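Local coordinates for FAD dependent oxidoreductase domain-containing protein (Deinococcus radiodurans R1, PDB 3C4N), which binds ADP in the crystal and is probably an FAD-dependent oxidoreductase of the ETF-QO/FixC family, its own reaction being unknown, at residues C51-R56 and A179-G184; I80-V85 and Y169-L174; A97-T102 and A379-L384; Y254-R259 and T311-E316. All coordinates share one frame; numbering follows the deposited sequence.

Contact 1. Residues C51-R56 and A179-G184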
loop_
_atom_site.group_PDB
_atom_site.type_symbol
_atom_site.label_atom_id
_atom_site.label_comp_id
_atom_site.label_asym_id
_atom_site.label_seq_id
_atom_site.Cartn_x
_atom_site.Cartn_y
_atom_site.Cartn_z
ATOM N N CYS A 51 11.067 4.862 -9.664
ATOM C CA CYS A 51 11.977 3.783 -10.017
ATOM C C CYS A 51 11.268 2.436 -9.898
ATOM O O CYS A 51 11.415 1.583 -10.771
ATOM C CB CYS A 51 13.214 3.826 -9.116
ATOM S SG CYS A 51 14.609 2.870 -9.733
ATOM N N ALA A 52 10.488 2.249 -8.830
ATOM C CA ALA A 52 9.761 0.988 -8.636
ATOM C C ALA A 52 8.740 0.804 -9.751
ATOM O O ALA A 52 8.510 -0.312 -10.216
ATOM C CB ALA A 52 9.068 0.962 -7.277
ATOM N N PHE A 53 8.139 1.907 -10.185
ATOM C CA PHE A 53 7.168 1.845 -11.266
ATOM C C PHE A 53 7.851 1.408 -12.573
ATOM O O PHE A 53 7.413 0.451 -13.214
ATOM C CB PHE A 53 6.500 3.204 -11.450
ATOM C CG PHE A 53 5.668 3.297 -12.682
ATOM C CD1 PHE A 53 4.532 2.517 -12.830
ATOM C CD2 PHE A 53 6.027 4.162 -13.706
ATOM C CE1 PHE A 53 3.753 2.594 -13.992
ATOM C CE2 PHE A 53 5.263 4.251 -14.871
ATOM C CZ PHE A 53 4.123 3.466 -15.015
ATOM N N TYR A 54 8.938 2.083 -12.946
ATOM C CA TYR A 54 9.635 1.749 -14.181
ATOM C C TYR A 54 10.196 0.327 -14.158
ATOM O O TYR A 54 10.241 -0.337 -15.190
ATOM C CB TYR A 54 10.764 2.744 -14.465
ATOM C CG TYR A 54 10.286 4.146 -14.745
ATOM C CD1 TYR A 54 9.338 4.397 -15.739
ATOM C CD2 TYR A 54 10.780 5.222 -14.016
ATOM C CE1 TYR A 54 8.891 5.694 -15.997
ATOM C CE2 TYR A 54 10.347 6.517 -14.260
ATOM C CZ TYR A 54 9.405 6.758 -15.247
ATOM O OH TYR A 54 8.979 8.054 -15.474
ATOM N N LEU A 55 10.618 -0.142 -12.988
ATOM C CA LEU A 55 11.134 -1.495 -12.895
ATOM C C LEU A 55 10.016 -2.517 -13.079
ATOM O O LEU A 55 10.248 -3.595 -13.632
ATOM C CB LEU A 55 11.841 -1.723 -11.560
ATOM C CG LEU A 55 13.252 -1.138 -11.511
ATOM C CD1 LEU A 55 13.760 -1.156 -10.069
ATOM C CD2 LEU A 55 14.174 -1.954 -12.431
ATOM N N ARG A 56 8.806 -2.187 -12.636
ATOM C CA ARG A 56 7.684 -3.115 -12.787
ATOM C C ARG A 56 7.312 -3.273 -14.252
ATOM O O ARG A 56 6.797 -4.313 -14.657
ATOM C CB ARG A 56 6.444 -2.647 -12.008
ATOM C CG ARG A 56 6.591 -2.663 -10.484
ATOM C CD ARG A 56 7.067 -4.008 -9.978
ATOM N NE ARG A 56 6.174 -5.096 -10.357
ATOM C CZ ARG A 56 6.494 -6.381 -10.253
ATOM N NH1 ARG A 56 7.681 -6.737 -9.787
ATOM N NH2 ARG A 56 5.634 -7.319 -10.611
ATOM N N ALA A 179 3.608 5.100 -7.222
ATOM C CA ALA A 179 3.526 3.997 -6.271
ATOM C C ALA A 179 2.279 3.163 -6.583
ATOM O O ALA A 179 2.359 1.947 -6.713
ATOM C CB ALA A 179 3.477 4.528 -4.839
ATOM N N GLN A 180 1.134 3.819 -6.721
ATOM C CA GLN A 180 -0.096 3.106 -7.014
ATOM C C GLN A 180 0.046 2.143 -8.183
ATOM O O GLN A 180 -0.227 0.944 -8.052
ATOM C CB GLN A 180 -1.225 4.097 -7.278
ATOM C CG GLN A 180 -1.637 4.803 -6.015
ATOM C CD GLN A 180 -2.794 5.729 -6.217
ATOM O OE1 GLN A 180 -2.911 6.371 -7.267
ATOM N NE2 GLN A 180 -3.663 5.822 -5.206
ATOM N N GLN A 181 0.488 2.677 -9.317
ATOM C CA GLN A 181 0.699 1.907 -10.531
ATOM C C GLN A 181 1.692 0.765 -10.305
ATOM O O GLN A 181 1.522 -0.319 -10.858
ATOM C CB GLN A 181 1.212 2.824 -11.651
ATOM C CG GLN A 181 0.165 3.737 -12.282
ATOM C CD GLN A 181 -1.086 2.982 -12.704
ATOM O OE1 GLN A 181 -2.023 2.846 -11.918
ATOM N NE2 GLN A 181 -1.101 2.479 -13.937
ATOM N N ALA A 182 2.729 1.008 -9.503
ATOM C CA ALA A 182 3.731 -0.026 -9.220
ATOM C C ALA A 182 3.088 -1.172 -8.441
ATOM O O ALA A 182 3.365 -2.356 -8.688
ATOM C CB ALA A 182 4.887 0.568 -8.423
ATOM N N ILE A 183 2.230 -0.799 -7.493
ATOM C CA ILE A 183 1.509 -1.756 -6.656
ATOM C C ILE A 183 0.499 -2.532 -7.487
ATOM O O ILE A 183 0.311 -3.735 -7.292
ATOM C CB ILE A 183 0.745 -1.053 -5.521
ATOM C CG1 ILE A 183 1.733 -0.430 -4.523
ATOM C CG2 ILE A 183 -0.168 -2.039 -4.853
ATOM C CD1 ILE A 183 1.125 0.659 -3.637
ATOM N N GLY A 184 -0.154 -1.833 -8.411
ATOM C CA GLY A 184 -1.127 -2.481 -9.270
ATOM C C GLY A 184 -0.415 -3.383 -10.251
ATOM O O GLY A 184 -1.053 -4.113 -11.003
#
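Gln181 meets the ring of Phe53 with its first side-chain carbon: CB of Gln181 lies 3.5 Å from CE1 of Phe53 and equally near CD1. The approach is oblique to the ring. The two side chains run side by side in the same direction, Phe53 with CG anti to the backbone N (chi1 170°), while the far end of Gln181 turns off toward the loop residues Ser112 and Lys114. One residue on, Ala182 buries the most surface. Its backbone N faces the edge of the Phe53 ring, and its methyl lies against the main chain of the other helix, with CB of Ala182 3.9 Å from CA of Phe53. The same methyl meets that of Ala52, CB to CB 4.4 Å. CG of Arg56 rests 3.7 Å from the O of Ala182, and NH2 of Arg56 hydrogen-bonds to the O of Gln185, just past the segment. At the subunit interface, Gln181 packs on Gly184 and Ile183 on Ile183 of the second subunit.

Helix 46-58, which follows a glycine-rich turn consistent with a Rossmann-type nucleotide fold, thus runs beside helix 171-183 at 33°, the segment axes 8.2 Å apart. With alanines at the crossing and mostly carbon atoms meeting, the join rests on close apolar fit, while the one charged group finds its polar partner at the margin.

Contact 2. Residues I80-V85 and Y169-L174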
loop_
_atom_site.group_PDB
_atom_site.type_symbol
_atom_site.label_atom_id
_atom_site.label_comp_id
_atom_site.label_asym_id
_atom_site.label_seq_id
_atom_site.Cartn_x
_atom_site.Cartn_y
_atom_site.Cartn_z
ATOM N N ILE A 80 6.624 15.773 -1.004
ATOM C CA ILE A 80 5.362 16.432 -0.739
ATOM C C ILE A 80 5.443 17.963 -0.768
ATOM O O ILE A 80 4.513 18.616 -1.238
ATOM C CB ILE A 80 4.802 15.952 0.628
ATOM C CG1 ILE A 80 3.410 16.532 0.872
ATOM C CG2 ILE A 80 5.759 16.350 1.749
ATOM C CD1 ILE A 80 2.364 16.047 -0.112
ATOM N N LEU A 81 6.547 18.536 -0.289
ATOM C CA LEU A 81 6.719 20.000 -0.266
ATOM C C LEU A 81 7.379 20.574 -1.523
ATOM O O LEU A 81 7.383 21.788 -1.730
ATOM C CB LEU A 81 7.558 20.425 0.951
ATOM C CG LEU A 81 7.064 20.056 2.368
ATOM C CD1 LEU A 81 8.046 20.567 3.439
ATOM C CD2 LEU A 81 5.690 20.643 2.587
ATOM N N ALA A 82 7.956 19.713 -2.351
ATOM C CA ALA A 82 8.609 20.180 -3.567
ATOM C C ALA A 82 7.611 21.013 -4.380
ATOM O O ALA A 82 6.454 20.636 -4.516
ATOM C CB ALA A 82 9.108 18.980 -4.390
ATOM N N PRO A 83 8.046 22.159 -4.921
ATOM C CA PRO A 83 7.131 22.987 -5.704
ATOM C C PRO A 83 6.674 22.395 -7.028
ATOM O O PRO A 83 5.702 22.866 -7.612
ATOM C CB PRO A 83 7.901 24.296 -5.867
ATOM C CG PRO A 83 9.318 23.875 -5.805
ATOM C CD PRO A 83 9.314 22.869 -4.685
ATOM N N GLY A 84 7.358 21.362 -7.504
ATOM C CA GLY A 84 6.974 20.760 -8.778
ATOM C C GLY A 84 7.020 21.719 -9.966
ATOM O O GLY A 84 6.039 21.883 -10.695
ATOM N N VAL A 85 8.167 22.359 -10.170
ATOM C CA VAL A 85 8.320 23.284 -11.282
ATOM C C VAL A 85 9.255 22.735 -12.354
ATOM O O VAL A 85 10.435 22.522 -12.098
ATOM C CB VAL A 85 8.918 24.630 -10.837
ATOM C CG1 VAL A 85 9.062 25.546 -12.038
ATOM C CG2 VAL A 85 8.038 25.272 -9.786
ATOM N N TYR A 169 3.209 21.184 -11.293
ATOM C CA TYR A 169 2.479 19.979 -10.918
ATOM C C TYR A 169 2.782 19.673 -9.466
ATOM O O TYR A 169 3.676 20.279 -8.868
ATOM C CB TYR A 169 2.924 18.803 -11.785
ATOM C CG TYR A 169 4.386 18.418 -11.618
ATOM C CD1 TYR A 169 4.782 17.401 -10.726
ATOM C CD2 TYR A 169 5.371 19.047 -12.375
ATOM C CE1 TYR A 169 6.130 17.019 -10.606
ATOM C CE2 TYR A 169 6.707 18.679 -12.264
ATOM C CZ TYR A 169 7.083 17.667 -11.389
ATOM O OH TYR A 169 8.409 17.294 -11.334
ATOM N N ARG A 170 2.052 18.726 -8.892
ATOM C CA ARG A 170 2.298 18.354 -7.503
ATOM C C ARG A 170 3.143 17.085 -7.467
ATOM O O ARG A 170 2.699 16.019 -7.892
ATOM C CB ARG A 170 0.973 18.119 -6.765
ATOM C CG ARG A 170 0.049 19.321 -6.736
ATOM C CD ARG A 170 0.707 20.496 -6.030
ATOM N NE ARG A 170 1.064 20.162 -4.650
ATOM C CZ ARG A 170 0.224 20.204 -3.620
ATOM N NH1 ARG A 170 -1.036 20.579 -3.802
ATOM N NH2 ARG A 170 0.647 19.854 -2.410
ATOM N N PRO A 171 4.375 17.181 -6.955
ATOM C CA PRO A 171 5.254 16.010 -6.881
ATOM C C PRO A 171 4.613 14.893 -6.071
ATOM O O PRO A 171 4.829 13.711 -6.344
ATOM C CB PRO A 171 6.511 16.556 -6.201
ATOM C CG PRO A 171 6.513 18.005 -6.599
ATOM C CD PRO A 171 5.054 18.380 -6.436
ATOM N N GLY A 172 3.825 15.292 -5.071
ATOM C CA GLY A 172 3.134 14.342 -4.219
ATOM C C GLY A 172 2.215 13.475 -5.054
ATOM O O GLY A 172 2.193 12.254 -4.904
ATOM N N SER A 173 1.451 14.103 -5.941
ATOM C CA SER A 173 0.555 13.357 -6.814
ATOM C C SER A 173 1.341 12.459 -7.766
ATOM O O SER A 173 0.916 11.349 -8.072
ATOM C CB SER A 173 -0.310 14.310 -7.636
ATOM O OG SER A 173 -1.256 14.959 -6.813
ATOM N N LEU A 174 2.481 12.949 -8.244
ATOM C CA LEU A 174 3.325 12.185 -9.164
ATOM C C LEU A 174 3.783 10.916 -8.474
ATOM O O LEU A 174 3.621 9.820 -9.001
ATOM C CB LEU A 174 4.547 13.009 -9.589
ATOM C CG LEU A 174 5.583 12.287 -10.448
ATOM C CD1 LEU A 174 4.873 11.615 -11.613
ATOM C CD2 LEU A 174 6.660 13.269 -10.984
#
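Tyr169 lays one face of its ring over Gly84: CA of Gly84 stands 4.0 Å from the ring centroid, 11° off the normal, a CH-pi contact over the centre. The ring springs from a CG set between the backbone N and the carbonyl carbon, at chi1 63°. The backbones are joined as well, the N of Tyr169 donating to the O of Gly84 at 3.0 Å. A CA-H...O contact returns from CA of Gly84 to the O of Tyr169, 3.3 Å away. Glycine suits the place twice over, since its phi is positive and a CB would run into the O of Tyr169.

This pairing lies where strands 85-86 and 167-169 meet antiparallel, in the sheet that also holds strand 118-127, just as the chain turns into helix 171-183. Pro171, in the first turn of that helix, sets its ring against the other segment, with CG 3.5 Å from CB of Ala82 and CD close to the O of Ala82. The same CG reaches CA of Gly84, also at 3.5 Å, so the pyrrolidine touches both residues. An alanine in place of Tyr169 would probably uncover Gly84 and leave the O of Asp380, which accepts from the phenol hydroxyl, without that partner. Pro171 also comes within about 4 Å of the side chain of Thr79, a residue that binds ADP, and the side chain of Ile80 lies about 7 Å from the bound ADP.

Contact 3. Residues A97-T102 and A379-L384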
loop_
_atom_site.group_PDB
_atom_site.type_symbol
_atom_site.label_atom_id
_atom_site.label_comp_id
_atom_site.label_asym_id
_atom_site.label_seq_id
_atom_site.Cartn_x
_atom_site.Cartn_y
_atom_site.Cartn_z
ATOM N N ALA A 97 18.461 15.860 -22.679
ATOM C CA ALA A 97 17.707 14.639 -22.963
ATOM C C ALA A 97 16.870 14.215 -21.747
ATOM O O ALA A 97 15.689 13.883 -21.869
ATOM C CB ALA A 97 18.660 13.508 -23.372
ATOM N N GLN A 98 17.498 14.223 -20.577
ATOM C CA GLN A 98 16.825 13.855 -19.338
ATOM C C GLN A 98 15.664 14.802 -19.025
ATOM O O GLN A 98 14.585 14.366 -18.615
ATOM C CB GLN A 98 17.823 13.861 -18.172
ATOM C CG GLN A 98 18.900 12.772 -18.254
ATOM C CD GLN A 98 20.048 13.101 -19.200
ATOM O OE1 GLN A 98 19.968 14.022 -20.018
ATOM N NE2 GLN A 98 21.127 12.330 -19.097
ATOM N N ALA A 99 15.889 16.095 -19.238
ATOM C CA ALA A 99 14.877 17.101 -18.970
ATOM C C ALA A 99 13.643 16.958 -19.848
ATOM O O ALA A 99 12.511 17.045 -19.362
ATOM C CB ALA A 99 15.467 18.497 -19.145
ATOM N N GLU A 100 13.850 16.742 -21.140
ATOM C CA GLU A 100 12.716 16.629 -22.060
ATOM C C GLU A 100 11.947 15.330 -21.862
ATOM O O GLU A 100 10.723 15.314 -21.943
ATOM C CB GLU A 100 13.185 16.746 -23.520
ATOM C CG GLU A 100 13.735 18.134 -23.926
ATOM C CD GLU A 100 12.839 19.314 -23.505
ATOM O OE1 GLU A 100 11.597 19.158 -23.448
ATOM O OE2 GLU A 100 13.394 20.409 -23.249
ATOM N N TRP A 101 12.671 14.249 -21.604
ATOM C CA TRP A 101 12.049 12.955 -21.385
ATOM C C TRP A 101 11.162 13.060 -20.143
ATOM O O TRP A 101 10.016 12.590 -20.131
ATOM C CB TRP A 101 13.126 11.886 -21.184
ATOM C CG TRP A 101 12.576 10.498 -21.113
ATOM C CD1 TRP A 101 12.335 9.654 -22.159
ATOM C CD2 TRP A 101 12.120 9.823 -19.939
ATOM N NE1 TRP A 101 11.749 8.494 -21.710
ATOM C CE2 TRP A 101 11.606 8.571 -20.349
ATOM C CE3 TRP A 101 12.092 10.155 -18.580
ATOM C CZ2 TRP A 101 11.066 7.649 -19.442
ATOM C CZ3 TRP A 101 11.556 9.243 -17.681
ATOM C CH2 TRP A 101 11.050 8.003 -18.118
ATOM N N THR A 102 11.693 13.687 -19.096
ATOM C CA THR A 102 10.928 13.866 -17.864
ATOM C C THR A 102 9.684 14.704 -18.163
ATOM O O THR A 102 8.596 14.388 -17.682
ATOM C CB THR A 102 11.769 14.575 -16.768
ATOM O OG1 THR A 102 12.858 13.727 -16.391
ATOM C CG2 THR A 102 10.908 14.872 -15.529
ATOM N N ALA A 379 15.121 17.940 -9.012
ATOM C CA ALA A 379 14.255 16.793 -9.252
ATOM C C ALA A 379 12.972 17.096 -10.035
ATOM O O ALA A 379 12.457 16.225 -10.734
ATOM C CB ALA A 379 13.915 16.108 -7.938
ATOM N N ASP A 380 12.447 18.309 -9.932
ATOM C CA ASP A 380 11.233 18.616 -10.672
ATOM C C ASP A 380 11.476 18.618 -12.190
ATOM O O ASP A 380 10.572 18.306 -12.967
ATOM C CB ASP A 380 10.631 19.957 -10.202
ATOM C CG ASP A 380 10.193 19.926 -8.717
ATOM O OD1 ASP A 380 9.549 18.928 -8.292
ATOM O OD2 ASP A 380 10.486 20.907 -7.986
ATOM N N THR A 381 12.694 18.939 -12.619
ATOM C CA THR A 381 12.985 18.961 -14.054
ATOM C C THR A 381 13.676 17.701 -14.572
ATOM O O THR A 381 13.543 17.359 -15.746
ATOM C CB THR A 381 13.875 20.170 -14.424
ATOM O OG1 THR A 381 13.221 21.385 -14.038
ATOM C CG2 THR A 381 14.143 20.202 -15.933
ATOM N N LEU A 382 14.389 17.009 -13.689
ATOM C CA LEU A 382 15.160 15.830 -14.074
ATOM C C LEU A 382 14.930 14.544 -13.261
ATOM O O LEU A 382 15.577 13.533 -13.530
ATOM C CB LEU A 382 16.645 16.194 -13.985
ATOM C CG LEU A 382 17.092 17.501 -14.656
ATOM C CD1 LEU A 382 18.475 17.903 -14.162
ATOM C CD2 LEU A 382 17.083 17.334 -16.151
ATOM N N GLY A 383 14.027 14.574 -12.281
ATOM C CA GLY A 383 13.788 13.408 -11.430
ATOM C C GLY A 383 13.405 12.077 -12.067
ATOM O O GLY A 383 14.076 11.076 -11.844
ATOM N N LEU A 384 12.321 12.050 -12.836
ATOM C CA LEU A 384 11.882 10.815 -13.478
ATOM C C LEU A 384 12.992 10.182 -14.312
ATOM O O LEU A 384 13.270 8.994 -14.180
ATOM C CB LEU A 384 10.655 11.073 -14.364
ATOM C CG LEU A 384 9.351 11.424 -13.634
ATOM C CD1 LEU A 384 8.240 11.848 -14.627
ATOM C CD2 LEU A 384 8.914 10.202 -12.847
#
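Thr102 enters the facing helix as a knob into a hole, its side chain set among Thr381, Leu382, Gly383 and Leu384. CB of Thr102 and its methyl CG2, which is anti to the backbone N, both lie against the O of Thr381, at 3.5 and 3.6 Å, and CG2 is 4.0 Å from CB of Leu384. Among apolar contacts, CD2 of Leu382 packs 3.6 Å from CB of Ala99, which also meets the methyl of Thr381. Farther along, Trp101 and Leu384 cross at about a right angle, with CZ3 of the indole 3.9 Å from CB of Leu384.

Among polar contacts, CA of Ala99 offers a CA-H...O contact to the O of Thr381 at 3.5 Å. The Thr102 hydroxyl donates back to the O of Gln98 one turn earlier, at 2.9 Å, and that oxygen also receives the N of Thr102 from the opposite face of its plane. OG1 is hydrogen-bonded a second time, to the N of Ala385 just past the facing segment, so one hydroxyl links the two helices. A valine in place of Thr102 would probably keep much of the apolar fit but leave the N of Ala385 without this acceptor.

At the start of helix 379-398, Asp380 forms a salt bridge with Arg46, within the glycine-rich turn. Helix 96-107 crosses helix 379-398 at 90° with the segment axes 7.2 Å apart, close enough for a threonine knob to seat: perpendicular helix packing beside what is consistent with a Rossmann-type nucleotide site, where Gly383 approaches the ADP-binding Met47.

Contact 4. Residues Y254-R259 and T311-E316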
loop_
_atom_site.group_PDB
_atom_site.type_symbol
_atom_site.label_atom_id
_atom_site.label_comp_id
_atom_site.label_asym_id
_atom_site.label_seq_id
_atom_site.Cartn_x
_atom_site.Cartn_y
_atom_site.Cartn_z
ATOM N N TYR A 254 18.518 21.687 4.587
ATOM C CA TYR A 254 17.161 21.827 5.074
ATOM C C TYR A 254 16.593 23.089 4.479
ATOM O O TYR A 254 17.128 24.186 4.664
ATOM C CB TYR A 254 17.107 21.939 6.584
ATOM C CG TYR A 254 15.697 22.010 7.119
ATOM C CD1 TYR A 254 14.834 20.923 7.010
ATOM C CD2 TYR A 254 15.243 23.141 7.785
ATOM C CE1 TYR A 254 13.558 20.959 7.565
ATOM C CE2 TYR A 254 13.971 23.184 8.341
ATOM C CZ TYR A 254 13.140 22.094 8.235
ATOM O OH TYR A 254 11.918 22.117 8.858
ATOM N N ARG A 255 15.486 22.922 3.772
ATOM C CA ARG A 255 14.831 24.033 3.115
ATOM C C ARG A 255 13.400 24.143 3.593
ATOM O O ARG A 255 12.680 23.151 3.682
ATOM C CB ARG A 255 14.870 23.817 1.612
ATOM C CG ARG A 255 14.157 24.867 0.808
ATOM C CD ARG A 255 14.003 24.369 -0.616
ATOM N NE ARG A 255 14.805 25.130 -1.557
ATOM C CZ ARG A 255 15.049 24.743 -2.802
ATOM N NH1 ARG A 255 14.556 23.596 -3.250
ATOM N NH2 ARG A 255 15.772 25.516 -3.601
ATOM N N GLN A 256 13.001 25.368 3.896
ATOM C CA GLN A 256 11.661 25.643 4.373
ATOM C C GLN A 256 10.826 26.179 3.214
ATOM O O GLN A 256 11.371 26.720 2.255
ATOM C CB GLN A 256 11.732 26.672 5.501
ATOM C CG GLN A 256 12.689 26.280 6.613
ATOM C CD GLN A 256 12.783 27.331 7.700
ATOM O OE1 GLN A 256 13.295 28.438 7.478
ATOM N NE2 GLN A 256 12.285 26.994 8.887
ATOM N N PHE A 257 9.507 26.026 3.297
ATOM C CA PHE A 257 8.636 26.507 2.232
ATOM C C PHE A 257 7.505 27.384 2.760
ATOM O O PHE A 257 6.319 27.081 2.564
ATOM C CB PHE A 257 8.049 25.326 1.450
ATOM C CG PHE A 257 9.081 24.351 0.953
ATOM C CD1 PHE A 257 9.630 23.399 1.810
ATOM C CD2 PHE A 257 9.490 24.365 -0.377
ATOM C CE1 PHE A 257 10.565 22.472 1.349
ATOM C CE2 PHE A 257 10.424 23.444 -0.851
ATOM C CZ PHE A 257 10.962 22.492 0.014
ATOM N N PRO A 258 7.849 28.495 3.432
ATOM C CA PRO A 258 6.800 29.375 3.958
ATOM C C PRO A 258 5.835 29.844 2.871
ATOM O O PRO A 258 6.225 30.034 1.717
ATOM C CB PRO A 258 7.593 30.518 4.595
ATOM C CG PRO A 258 8.875 30.532 3.826
ATOM C CD PRO A 258 9.188 29.072 3.643
ATOM N N ARG A 259 4.573 30.028 3.251
ATOM C CA ARG A 259 3.539 30.457 2.316
ATOM C C ARG A 259 3.286 31.964 2.287
ATOM O O ARG A 259 3.320 32.631 3.320
ATOM C CB ARG A 259 2.222 29.742 2.611
ATOM C CG ARG A 259 1.111 30.237 1.716
ATOM C CD ARG A 259 -0.009 29.246 1.565
ATOM N NE ARG A 259 -1.177 29.948 1.129
ATOM C CZ ARG A 259 -1.958 29.858 0.058
ATOM N NH1 ARG A 259 -1.827 29.008 -0.955
ATOM N NH2 ARG A 259 -2.936 30.736 0.050
ATOM N N THR A 311 11.162 34.394 14.821
ATOM C CA THR A 311 10.285 33.799 13.817
ATOM C C THR A 311 10.647 32.343 13.553
ATOM O O THR A 311 11.508 31.777 14.229
ATOM C CB THR A 311 10.351 34.580 12.495
ATOM O OG1 THR A 311 11.413 34.066 11.688
ATOM C CG2 THR A 311 10.625 36.062 12.769
ATOM N N GLY A 312 9.992 31.734 12.568
ATOM C CA GLY A 312 10.263 30.338 12.257
ATOM C C GLY A 312 11.216 30.098 11.098
ATOM O O GLY A 312 11.546 28.956 10.807
ATOM N N LEU A 313 11.659 31.176 10.453
ATOM C CA LEU A 313 12.564 31.112 9.311
ATOM C C LEU A 313 14.037 31.176 9.720
ATOM O O LEU A 313 14.406 31.942 10.615
ATOM C CB LEU A 313 12.249 32.260 8.345
ATOM C CG LEU A 313 10.906 32.232 7.607
ATOM C CD1 LEU A 313 9.766 32.226 8.594
ATOM C CD2 LEU A 313 10.795 33.438 6.684
ATOM N N ARG A 314 14.878 30.383 9.056
ATOM C CA ARG A 314 16.308 30.368 9.354
ATOM C C ARG A 314 16.921 31.723 9.079
ATOM O O ARG A 314 16.441 32.471 8.227
ATOM C CB ARG A 314 17.041 29.320 8.515
ATOM C CG ARG A 314 16.455 27.941 8.628
ATOM C CD ARG A 314 17.462 26.855 8.327
ATOM N NE ARG A 314 18.131 26.961 7.076
ATOM C CZ ARG A 314 19.401 26.761 6.747
ATOM N NH1 ARG A 314 20.375 26.415 7.586
ATOM N NH2 ARG A 314 19.654 26.877 5.459
ATOM N N ARG A 315 17.991 32.025 9.804
ATOM C CA ARG A 315 18.690 33.296 9.664
ATOM C C ARG A 315 18.995 33.593 8.189
ATOM O O ARG A 315 18.755 34.699 7.701
ATOM C CB ARG A 315 19.982 33.263 10.500
ATOM C CG ARG A 315 20.910 34.470 10.345
ATOM C CD ARG A 315 22.226 34.253 11.124
ATOM N NE ARG A 315 22.852 32.966 10.805
ATOM C CZ ARG A 315 23.438 32.670 9.645
ATOM N NH1 ARG A 315 23.497 33.572 8.671
ATOM N NH2 ARG A 315 23.950 31.459 9.454
ATOM N N GLU A 316 19.491 32.594 7.470
ATOM C CA GLU A 316 19.824 32.793 6.073
ATOM C C GLU A 316 18.654 33.199 5.195
ATOM O O GLU A 316 18.806 34.038 4.308
ATOM C CB GLU A 316 20.482 31.545 5.513
ATOM C CG GLU A 316 21.878 31.350 6.046
ATOM C CD GLU A 316 22.672 30.384 5.210
ATOM O OE1 GLU A 316 22.308 29.188 5.203
ATOM O OE2 GLU A 316 23.646 30.824 4.554
#
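Gln256 carries this contact with both ends of its amide. Its NE2 donates to the O of Gly312 at 2.8 Å, and its OE1 accepts from the N of Arg314 at 3.0 Å. Both bonds are fairly straight, the second with an angle of 157° at the hydrogen, although the N of Arg314 stands tilted 23° from the plane of the amide carbonyl. A chain extended beyond CG carries the amide across to the loop. Gripped by one donor and one acceptor two residues apart, the amide is fixed in its rotation, and OE1 and one N-H of NE2 are met by backbone groups.

The loop that Gln256 bonds to leads into helix 315-324, whose N-cap position is Arg314, and Gln256 projects from strand 251-260 of the larger sheet; the contact therefore ties a strand to the start of a helix. Just before it, OG1 of Thr311 accepts from the N of Leu313 at 3.2 Å, an ST turn that shapes the loop.

Arg314 then lies across Gln256, with CG of Arg314 3.4 Å from OE1 of Gln256 and the guanidinium plane 83° from that of the amide. CD of Arg314 comes up to the edge of the Tyr254 ring. The guanidinium finds its main partners beyond the two segments, NH1 bonding to OD1 of Asp295 and the OH of Tyr299. NH2 of Arg314 is paired with OE1 of Glu316 at 3.5 Å by charge alone, since the oxygen lies well out of the guanidinium plane. Asp295 also accepts, through OD2, from the N of Tyr254.

All four contacts lie within the FAD dependent oxidoreductase family region. Contact 1 and contact 2 share helix 171-183, their centres 18 Å apart, and contact 2 is nested within the loop that contact 1 closes. Contact 3 crosses both along the chain, because helix 379-398 returns from the C-terminal end; it touches contact 1 through Tyr54, which packs on Trp101 and Leu384, and contact 2 through Asp380. Contact 4 is nested inside the loop of contact 3, meets contact 2 through Phe257, and lies about 34 Å from contact 1, centre to centre, on the opposite side of the chain's centre. Contact 2 belongs to the ten-strand sheet through strands 85-86 and 167-169, and lies close to the ADP.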